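Local coordinates for protein methylaspartate ammonia-lyase (Citrobacter amalonaticus, PDB 1KKO) that catalyses the reversible, magnesium-dependent anti elimination of ammonia from L-threo-3-methylaspartate to give mesaconate, acting as a homodimer of the enolase superfamily, at residues 193-198 with 235-240. Numbering follows the deposited sequence.
Sequences PHALIN and LHIDVY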
loop_
_atom_site.group_PDB
_atom_site.type_symbol
_atom_site.label_atom_id
_atom_site.label_comp_id
_atom_site.label_asym_id
_atom_site.label_seq_id
_atom_site.Cartn_x
_atom_site.Cartn_y
_atom_site.Cartn_z
ATOM N N PRO A 193 16.239 7.872 5.292
ATOM C CA PRO A 193 14.881 7.402 5.561
ATOM C C PRO A 193 13.866 8.541 5.678
ATOM O O PRO A 193 12.762 8.300 6.181
ATOM C CB PRO A 193 15.057 6.824 6.951
ATOM C CG PRO A 193 15.917 7.916 7.607
ATOM C CD PRO A 193 16.781 8.514 6.495
ATOM N N HIS A 194 14.248 9.742 5.242
ATOM C CA HIS A 194 13.451 10.961 5.348
ATOM C C HIS A 194 13.414 11.509 6.793
ATOM O O HIS A 194 13.866 12.642 7.038
ATOM C CB HIS A 194 12.058 10.773 4.732
ATOM C CG HIS A 194 11.234 12.014 4.737
ATOM N ND1 HIS A 194 10.982 12.775 3.617
ATOM C CD2 HIS A 194 10.592 12.622 5.762
ATOM C CE1 HIS A 194 10.219 13.800 3.959
ATOM N NE2 HIS A 194 9.955 13.718 5.250
ATOM N N ALA A 195 12.865 10.717 7.717
ATOM C CA ALA A 195 12.904 10.972 9.163
ATOM C C ALA A 195 12.024 12.085 9.699
ATOM O O ALA A 195 12.004 12.306 10.909
ATOM C CB ALA A 195 14.339 11.157 9.626
ATOM N N LEU A 196 11.320 12.789 8.820
ATOM C CA LEU A 196 10.332 13.799 9.214
ATOM C C LEU A 196 10.841 14.666 10.366
ATOM O O LEU A 196 10.241 14.724 11.441
ATOM C CB LEU A 196 9.013 13.117 9.584
ATOM C CG LEU A 196 7.784 14.018 9.715
ATOM C CD1 LEU A 196 7.471 14.763 8.454
ATOM C CD2 LEU A 196 6.603 13.162 10.126
ATOM N N ILE A 197 11.966 15.335 10.135
ATOM C CA ILE A 197 12.552 16.197 11.153
ATOM C C ILE A 197 11.842 17.543 11.021
ATOM O O ILE A 197 12.312 18.455 10.353
ATOM C CB ILE A 197 14.072 16.293 10.934
ATOM C CG1 ILE A 197 14.713 14.899 11.006
ATOM C CG2 ILE A 197 14.710 17.256 11.921
ATOM C CD1 ILE A 197 14.644 14.242 12.373
ATOM N N ASN A 198 10.683 17.657 11.660
ATOM C CA ASN A 198 9.823 18.813 11.447
ATOM C C ASN A 198 9.545 19.649 12.705
ATOM O O ASN A 198 8.616 20.461 12.705
ATOM C CB ASN A 198 8.502 18.373 10.806
ATOM C CG ASN A 198 7.673 17.494 11.724
ATOM O OD1 ASN A 198 8.087 17.192 12.836
ATOM N ND2 ASN A 198 6.509 17.066 11.249
ATOM N N LEU A 235 21.891 8.538 2.465
ATOM C CA LEU A 235 21.045 9.109 3.504
ATOM C C LEU A 235 20.413 10.391 2.989
ATOM O O LEU A 235 21.082 11.232 2.396
ATOM C CB LEU A 235 21.860 9.390 4.761
ATOM C CG LEU A 235 22.702 8.215 5.264
ATOM C CD1 LEU A 235 23.371 8.609 6.575
ATOM C CD2 LEU A 235 21.853 6.959 5.421
ATOM N N HIS A 236 19.113 10.533 3.209
ATOM C CA HIS A 236 18.364 11.692 2.732
ATOM C C HIS A 236 17.369 11.993 3.838
ATOM O O HIS A 236 16.510 11.171 4.166
ATOM C CB HIS A 236 17.705 11.321 1.406
ATOM C CG HIS A 236 16.843 12.373 0.782
ATOM N ND1 HIS A 236 16.678 12.452 -0.583
ATOM C CD2 HIS A 236 16.043 13.325 1.315
ATOM C CE1 HIS A 236 15.812 13.409 -0.861
ATOM N NE2 HIS A 236 15.406 13.952 0.272
ATOM N N ILE A 237 17.532 13.158 4.451
ATOM C CA ILE A 237 16.729 13.571 5.585
ATOM C C ILE A 237 16.096 14.920 5.287
ATOM O O ILE A 237 16.765 15.828 4.808
ATOM C CB ILE A 237 17.615 13.640 6.847
ATOM C CG1 ILE A 237 18.103 12.229 7.218
ATOM C CG2 ILE A 237 16.864 14.300 8.003
ATOM C CD1 ILE A 237 19.216 12.193 8.262
ATOM N N ASP A 238 14.792 15.023 5.543
ATOM C CA ASP A 238 14.021 16.239 5.297
ATOM C C ASP A 238 13.808 16.954 6.619
ATOM O O ASP A 238 13.238 16.390 7.571
ATOM C CB ASP A 238 12.668 15.878 4.682
ATOM C CG ASP A 238 11.897 17.079 4.142
ATOM O OD1 ASP A 238 12.213 18.267 4.447
ATOM O OD2 ASP A 238 10.915 16.878 3.378
ATOM N N VAL A 239 14.257 18.202 6.670
ATOM C CA VAL A 239 14.212 18.980 7.904
ATOM C C VAL A 239 13.201 20.119 7.928
ATOM O O VAL A 239 13.180 20.900 8.874
ATOM C CB VAL A 239 15.604 19.485 8.285
ATOM C CG1 VAL A 239 16.576 18.323 8.366
ATOM C CG2 VAL A 239 16.108 20.517 7.285
ATOM N N TYR A 240 12.362 20.232 6.908
ATOM C CA TYR A 240 11.223 21.151 6.965
ATOM C C TYR A 240 11.565 22.550 7.436
ATOM O O TYR A 240 10.814 23.155 8.210
ATOM C CB TYR A 240 10.118 20.547 7.846
ATOM C CG TYR A 240 9.510 19.362 7.164
ATOM C CD1 TYR A 240 10.065 18.107 7.315
ATOM C CD2 TYR A 240 8.428 19.505 6.315
ATOM C CE1 TYR A 240 9.544 17.012 6.672
ATOM C CE2 TYR A 240 7.888 18.409 5.661
ATOM C CZ TYR A 240 8.459 17.170 5.843
ATOM O OH TYR A 240 7.942 16.073 5.192
#
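H194 and D238 lie side by side at the C-terminal ends of neighbouring parallel strands, 191-194 and 234-238, of the TIM barrel. H194 CG is anti to the backbone N (chi1 -176°), and D238 CB lies over one face of the imidazole, offset toward the rim, 3.6 Å from the ring centroid in a CH-pi contact. The carboxylate plane is turned 68° from the imidazole, and D238 OD2 approaches CE1 of H194 at 3.2 Å. At the ring edge, in plane, H194 NE2 is hydrogen-bonded to Y240 OH at 3.1 Å; the two rings meet rim to rim. The strand backbones pair directly, with CA of H194 and CA of I237 only 4.2 Å apart: H194 N donates to H236 O, and D238 N to H194 O at 3.0 Å. Past the strand ends, I197 N continues the pairing to D238 O. The buried apolar side is close-fitting too, I197 CG1 reaching I237 CG2 at 3.7 Å and P193 CD meeting I237 CG1, while Y214 and L218 of helix 209-225 pack on P193. Toward the partly exposed end the fit is looser: N198 CB meets Y240 CD1 obliquely at 3.8 Å, and N198 OD1 is hydrogen-bonded to K203 NZ. D238 OD1 accepts from Y240 N in an Asx turn, the donor 34° out of the carboxylate plane, which probably helps orient this magnesium ligand; H236 NE2 bonds E273, another ligand of the metal. The bond between Y240 OH and H194 NE2 probably limits rotation of the imidazole, a transition-state stabiliser set beside D238 and touching the substrate-binding Q172.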